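Local structure of exocyst complex component EXO70 (Saccharomyces cerevisiae, 2B1E) at residues A[187-191]-A[255-260]; A[312-317]-A[379-383]; A[31-35]-A[85-89]. The protein forms part of the exocyst complex, which tethers secretory vesicles to sites of exocytosis, and plays a role in assembly of that complex. All coordinates share one frame. Residue numbers count along the deposited sequence, not the author numbering.

Contact 1: residues A[187-191]-A[255-260]; sequences LLGFI and DVKKSL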
# COMPACT_ATOMS: atom_id res chain seq x y z
N LEU A 187 -20.88 2.10 4.17
CA LEU A 187 -21.14 2.87 2.96
C LEU A 187 -21.38 1.98 1.74
O LEU A 187 -22.21 2.28 0.88
CB LEU A 187 -19.98 3.82 2.69
CG LEU A 187 -20.10 4.64 1.40
CD1 LEU A 187 -21.43 5.40 1.39
CD2 LEU A 187 -18.92 5.60 1.30
N LEU A 188 -20.65 0.88 1.66
CA LEU A 188 -20.79 -0.04 0.54
C LEU A 188 -22.16 -0.72 0.57
O LEU A 188 -22.77 -0.96 -0.48
CB LEU A 188 -19.66 -1.07 0.56
CG LEU A 188 -18.27 -0.45 0.36
CD1 LEU A 188 -17.18 -1.49 0.60
CD2 LEU A 188 -18.17 0.12 -1.03
N GLY A 189 -22.63 -1.04 1.77
CA GLY A 189 -23.94 -1.66 1.92
C GLY A 189 -25.04 -0.68 1.54
O GLY A 189 -26.02 -1.06 0.90
N PHE A 190 -24.90 0.58 1.94
CA PHE A 190 -25.90 1.58 1.60
C PHE A 190 -25.91 1.88 0.10
O PHE A 190 -26.98 2.08 -0.49
CB PHE A 190 -25.66 2.87 2.39
CG PHE A 190 -26.19 2.81 3.80
CD1 PHE A 190 -27.54 2.58 4.04
CD2 PHE A 190 -25.33 2.97 4.89
CE1 PHE A 190 -28.04 2.52 5.34
CE2 PHE A 190 -25.82 2.91 6.20
CZ PHE A 190 -27.18 2.68 6.42
N ILE A 191 -24.74 1.90 -0.53
CA ILE A 191 -24.67 2.17 -1.96
C ILE A 191 -25.37 1.04 -2.70
O ILE A 191 -26.18 1.27 -3.61
CB ILE A 191 -23.20 2.26 -2.44
CG1 ILE A 191 -22.60 3.61 -2.03
CG2 ILE A 191 -23.13 2.06 -3.97
CD1 ILE A 191 -21.08 3.70 -2.21
N ASP A 255 -12.54 0.29 -3.09
CA ASP A 255 -13.82 -0.39 -2.89
C ASP A 255 -15.00 0.52 -3.21
O ASP A 255 -15.99 0.09 -3.80
CB ASP A 255 -13.93 -0.91 -1.46
CG ASP A 255 -13.05 -2.12 -1.20
OD1 ASP A 255 -12.56 -2.73 -2.18
OD2 ASP A 255 -12.84 -2.48 -0.01
N VAL A 256 -14.91 1.79 -2.81
CA VAL A 256 -15.99 2.73 -3.06
C VAL A 256 -16.11 3.00 -4.56
O VAL A 256 -17.20 2.98 -5.11
CB VAL A 256 -15.78 4.06 -2.30
CG1 VAL A 256 -16.82 5.09 -2.74
CG2 VAL A 256 -15.89 3.83 -0.81
N LYS A 257 -14.97 3.24 -5.21
CA LYS A 257 -15.00 3.51 -6.64
C LYS A 257 -15.56 2.35 -7.48
O LYS A 257 -16.31 2.58 -8.42
CB LYS A 257 -13.60 3.88 -7.15
CG LYS A 257 -13.13 5.24 -6.69
CD LYS A 257 -12.00 5.79 -7.56
CE LYS A 257 -10.78 4.89 -7.55
NZ LYS A 257 -9.65 5.52 -8.30
N LYS A 258 -15.20 1.12 -7.12
CA LYS A 258 -15.70 -0.01 -7.89
C LYS A 258 -17.20 -0.23 -7.66
O LYS A 258 -17.89 -0.75 -8.54
CB LYS A 258 -14.92 -1.29 -7.54
CG LYS A 258 -15.24 -1.89 -6.19
CD LYS A 258 -15.58 -3.37 -6.31
CE LYS A 258 -14.43 -4.17 -6.88
NZ LYS A 258 -14.76 -5.63 -6.96
N SER A 259 -17.70 0.16 -6.50
CA SER A 259 -19.12 -0.00 -6.20
C SER A 259 -19.92 1.05 -6.95
O SER A 259 -21.12 0.89 -7.19
CB SER A 259 -19.37 0.16 -4.70
OG SER A 259 -19.30 1.53 -4.33
N LEU A 260 -19.24 2.13 -7.33
CA LEU A 260 -19.87 3.21 -8.06
C LEU A 260 -19.59 3.10 -9.55
O LEU A 260 -19.88 4.03 -10.31
CB LEU A 260 -19.36 4.56 -7.54
CG LEU A 260 -19.70 4.85 -6.07
CD1 LEU A 260 -18.99 6.11 -5.60
CD2 LEU A 260 -21.20 4.99 -5.93
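L188 and I191 carry most of this contact, one turn apart on helix 180-201, and V256 is the most covered residue of helix 245-259, met by L187 and L188. The CA-CB bond of L188 points sideways, but its m,t rotamer swings the isobutyl end across the gap. There L188 CD2 lies 4.0 Å from V256 CA and 3.5 Å from the carbonyl oxygen D255 O, so the methyl packs on the backbone of the opposing helix as well as on its side chains; L188 CD1 also reaches D255 CB at 3.9 Å. The CA-CB bond of I191 is turned toward the partner. I191 CD1 touches S259 OG at 3.5 Å and L260 CD2 at 3.9 Å, where the chain is just leaving helical geometry. S259 can face this apolar surface because its hydroxyl is spent at home: in the p rotamer, S259 OG donates a 2.7 Å hydrogen bond to V256 O, one turn back. L187 adds a lesser touch, L187 CD2 to V256 CG2 at 4.1 Å. No hydrogen bond crosses the interface, which is held by van der Waals packing. The segment axes approach to 10.3 Å and run nearly parallel, 5° apart: side-by-side helix packing in the C-terminal helical region of the Exo70 rod. Helix 209-233, between the two in the chain, packs on both: its L220 and Y224 meet L187, its L217 meets I191, and Y224 also touches V256. M155 of helix 136-155 also touches L187, and L271 of helix 268-299 packs on V256 and L260.

Contact 2: residues A[312-317]-A[379-383]; sequences ATVDTM and LAVNL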
# COMPACT_ATOMS: atom_id res chain seq x y z
N ALA A 312 21.38 2.26 12.31
CA ALA A 312 20.87 2.50 10.96
C ALA A 312 20.32 1.18 10.46
O ALA A 312 19.22 1.11 9.92
CB ALA A 312 21.99 2.99 10.03
N THR A 313 21.08 0.12 10.67
CA THR A 313 20.69 -1.22 10.23
C THR A 313 19.46 -1.69 11.01
O THR A 313 18.49 -2.15 10.41
CB THR A 313 21.86 -2.20 10.41
OG1 THR A 313 22.94 -1.79 9.56
CG2 THR A 313 21.45 -3.62 10.05
N VAL A 314 19.50 -1.57 12.33
CA VAL A 314 18.38 -1.98 13.16
C VAL A 314 17.11 -1.27 12.66
O VAL A 314 16.10 -1.91 12.42
CB VAL A 314 18.60 -1.62 14.65
CG1 VAL A 314 17.41 -2.09 15.48
CG2 VAL A 314 19.87 -2.27 15.16
N ASP A 315 17.19 0.04 12.50
CA ASP A 315 16.05 0.83 12.04
C ASP A 315 15.57 0.42 10.65
O ASP A 315 14.38 0.24 10.42
CB ASP A 315 16.39 2.32 12.03
CG ASP A 315 15.20 3.20 11.69
OD1 ASP A 315 14.34 3.40 12.57
OD2 ASP A 315 15.11 3.68 10.53
N THR A 316 16.51 0.30 9.72
CA THR A 316 16.18 -0.06 8.35
C THR A 316 15.42 -1.39 8.24
O THR A 316 14.46 -1.49 7.48
CB THR A 316 17.44 -0.13 7.45
OG1 THR A 316 18.07 1.16 7.42
CG2 THR A 316 17.07 -0.52 6.03
N MET A 317 15.84 -2.40 8.99
CA MET A 317 15.17 -3.69 8.90
C MET A 317 13.80 -3.67 9.59
O MET A 317 12.86 -4.30 9.12
CB MET A 317 16.05 -4.80 9.47
CG MET A 317 17.32 -5.03 8.65
SD MET A 317 17.04 -5.15 6.86
CE MET A 317 17.39 -3.57 6.35
N LEU A 379 21.63 0.43 2.16
CA LEU A 379 22.13 0.36 3.52
C LEU A 379 23.62 -0.03 3.54
O LEU A 379 24.44 0.62 4.19
CB LEU A 379 21.33 -0.67 4.33
CG LEU A 379 21.88 -0.98 5.73
CD1 LEU A 379 21.79 0.27 6.63
CD2 LEU A 379 21.08 -2.12 6.32
N ALA A 380 23.95 -1.10 2.84
CA ALA A 380 25.32 -1.58 2.79
C ALA A 380 26.30 -0.56 2.23
O ALA A 380 27.31 -0.26 2.87
CB ALA A 380 25.40 -2.89 1.98
N VAL A 381 26.01 -0.01 1.05
CA VAL A 381 26.90 0.96 0.43
C VAL A 381 27.05 2.25 1.24
O VAL A 381 28.15 2.79 1.37
CB VAL A 381 26.45 1.31 -1.02
CG1 VAL A 381 25.15 2.09 -0.99
CG2 VAL A 381 27.53 2.10 -1.73
N ASN A 382 25.95 2.75 1.80
CA ASN A 382 26.02 3.97 2.61
C ASN A 382 26.78 3.74 3.91
O ASN A 382 27.50 4.63 4.38
CB ASN A 382 24.63 4.51 2.86
CG ASN A 382 24.14 5.35 1.70
OD1 ASN A 382 24.42 6.54 1.63
ND2 ASN A 382 23.43 4.72 0.76
N LEU A 383 26.64 2.56 4.50
CA LEU A 383 27.41 2.27 5.70
C LEU A 383 28.87 2.19 5.27
O LEU A 383 29.76 2.59 6.02
CB LEU A 383 27.00 0.93 6.32
CG LEU A 383 25.74 0.92 7.18
CD1 LEU A 383 25.45 -0.49 7.64
CD2 LEU A 383 25.91 1.87 8.37
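L379 pushes its isobutyl group into a hole on helix 311-323 made by A312, T313, T316 and M317, a knob-into-hole fit that accounts for the largest share of the surface buried here. Both L379 CD1 and L379 CD2 lie 3.8 Å from T313 OG1. L379 CD1 also meets A312 CB at 4.4 Å and T316 OG1 at 3.9 Å; L379 CD2 also meets M317 CE at 4.0 Å, the end of M317 coming in beside the hole. One turn on, L383 reaches the same helix near its start, with L383 CD1 3.4 Å from T313 OG1 and L383 CD2 4.4 Å from A312 CB. Both threonine hydroxyls can sit against leucine because each has a polar partner: T316 OG1 donates to A312 O at 2.8 Å within its own helix, and T313 OG1 hydrogen-bonds N420 ND2 of helix 410-429. That helix also packs on M317 and L383, and helix 268-299 places I293 against T316. The two segments run antiparallel, 162° between their directions, with axes 11.3 Å apart at closest approach. Such buried antiparallel packing, with a leucine knob seated among four residues of the facing helix, is typical of the stacked helical bundles from which the elongated Exo70 rod is built.

Contact 3: residues A[31-35]-A[85-89]; sequences KGINQ and QLRVY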
# COMPACT_ATOMS: atom_id res chain seq x y z
N LYS A 31 -62.44 9.16 4.48
CA LYS A 31 -62.15 7.96 5.26
C LYS A 31 -60.66 7.67 5.38
O LYS A 31 -60.24 6.91 6.26
CB LYS A 31 -62.86 6.75 4.66
CG LYS A 31 -64.36 6.92 4.47
CD LYS A 31 -64.91 5.87 3.53
CE LYS A 31 -66.39 6.10 3.22
NZ LYS A 31 -66.98 5.01 2.38
N GLY A 32 -59.86 8.24 4.49
CA GLY A 32 -58.43 8.01 4.57
C GLY A 32 -57.92 6.93 3.63
O GLY A 32 -58.65 6.03 3.25
N ILE A 33 -56.64 7.03 3.27
CA ILE A 33 -56.01 6.09 2.36
C ILE A 33 -56.11 4.61 2.76
O ILE A 33 -56.41 3.77 1.92
CB ILE A 33 -54.50 6.45 2.15
CG1 ILE A 33 -54.40 7.83 1.51
CG2 ILE A 33 -53.83 5.39 1.27
CD1 ILE A 33 -53.00 8.41 1.48
N ASN A 34 -55.86 4.29 4.03
CA ASN A 34 -55.92 2.88 4.44
C ASN A 34 -57.33 2.28 4.37
O ASN A 34 -57.48 1.11 4.02
CB ASN A 34 -55.36 2.70 5.85
CG ASN A 34 -53.85 2.89 5.92
OD1 ASN A 34 -53.11 2.47 5.02
ND2 ASN A 34 -53.39 3.51 6.99
N GLN A 35 -58.35 3.05 4.73
CA GLN A 35 -59.71 2.52 4.70
C GLN A 35 -60.23 2.37 3.27
O GLN A 35 -60.89 1.39 2.92
CB GLN A 35 -60.65 3.42 5.48
CG GLN A 35 -61.98 2.75 5.79
CD GLN A 35 -62.94 3.67 6.49
OE1 GLN A 35 -62.60 4.28 7.51
NE2 GLN A 35 -64.15 3.79 5.95
N GLN A 85 -52.19 14.54 1.30
CA GLN A 85 -52.29 13.34 2.12
C GLN A 85 -51.44 12.21 1.53
O GLN A 85 -50.85 11.41 2.26
CB GLN A 85 -53.75 12.91 2.24
CG GLN A 85 -53.97 11.59 2.96
CD GLN A 85 -53.35 11.55 4.34
OE1 GLN A 85 -53.53 12.47 5.15
NE2 GLN A 85 -52.62 10.47 4.63
N LEU A 86 -51.38 12.16 0.20
CA LEU A 86 -50.59 11.17 -0.50
C LEU A 86 -49.11 11.37 -0.18
O LEU A 86 -48.36 10.41 -0.05
CB LEU A 86 -50.83 11.26 -2.01
CG LEU A 86 -52.16 10.64 -2.44
CD1 LEU A 86 -52.44 10.99 -3.89
CD2 LEU A 86 -52.12 9.14 -2.23
N ARG A 87 -48.70 12.63 -0.06
CA ARG A 87 -47.32 12.94 0.26
C ARG A 87 -47.00 12.55 1.69
O ARG A 87 -45.95 11.99 1.96
CB ARG A 87 -47.03 14.42 0.05
CG ARG A 87 -47.08 14.85 -1.39
CD ARG A 87 -46.65 16.31 -1.56
NE ARG A 87 -47.14 16.80 -2.84
CZ ARG A 87 -48.27 17.48 -2.99
NH1 ARG A 87 -49.03 17.77 -1.94
NH2 ARG A 87 -48.66 17.85 -4.21
N VAL A 88 -47.90 12.87 2.62
CA VAL A 88 -47.71 12.52 4.03
C VAL A 88 -47.55 11.01 4.15
O VAL A 88 -46.66 10.50 4.84
CB VAL A 88 -48.95 12.95 4.89
CG1 VAL A 88 -48.82 12.39 6.30
CG2 VAL A 88 -49.05 14.46 4.94
N TYR A 89 -48.42 10.29 3.47
CA TYR A 89 -48.42 8.83 3.48
C TYR A 89 -47.12 8.28 2.89
O TYR A 89 -46.56 7.30 3.39
CB TYR A 89 -49.61 8.32 2.66
CG TYR A 89 -49.97 6.87 2.91
CD1 TYR A 89 -50.74 6.51 4.01
CD2 TYR A 89 -49.57 5.87 2.02
CE1 TYR A 89 -51.11 5.18 4.22
CE2 TYR A 89 -49.93 4.56 2.22
CZ TYR A 89 -50.71 4.21 3.32
OH TYR A 89 -51.10 2.92 3.49
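I33 takes the m,t rotamer, which extends its CD1 into the angle between Q85 and Y89, one turn apart on helix 66-94. I33 CD1 lies 3.6 Å from both Q85 CG and Y89 CB, and 3.9 Å from L86 CD2; L86, whose CA-CB bond points sideways, brings its end nearer in the m,t rotamer. The other branch of I33 meets the tyrosine: I33 CG2 stands 4.0 Å from the centroid of the Y89 ring, 12° off its normal, a CH-pi contact. With chi1 t, Y89 sets its ring with one face over I33 CG2 and its hydroxyl at N34. There Y89 OH donates a 2.6 Å hydrogen bond to N34 OD1, near the ring plane; chi1 m brings the amide to meet it. Q85, t about chi1 and p about chi2, folds its chain beside I33. G32, with phi of 98°, is the first residue to leave helical geometry after helix 15-30 and the N-cap of helix 33-36. The result is packing of a short helix on a long one in the N-terminal helical region. Helix 38-56 packs L38 and Y41 on I33, while helix 117-132 lies against helix 66-94 through Y129 and F130 on L86 and I126 on Y89.

Overall arrangement
The three contacts are strung along an all-helical rod, contact 3 toward the N-terminal end, contact 1 between the other two and contact 2 farther along, with centres of contacts 2 and 3 about 76 Å apart. None touches another. Contacts 1 and 2 both belong to the C-terminal Exo70 region and both neighbour helix 268-299, yet they pair helices in opposite senses, parallel and antiparallel. Contact 2 is fully buried; contact 1 is partly so. In both, hydroxyls beside aliphatic groups find polar partners without bridging the two segments. Contact 3, in the N-terminal region, is more open and the one whose segments share a hydrogen bond.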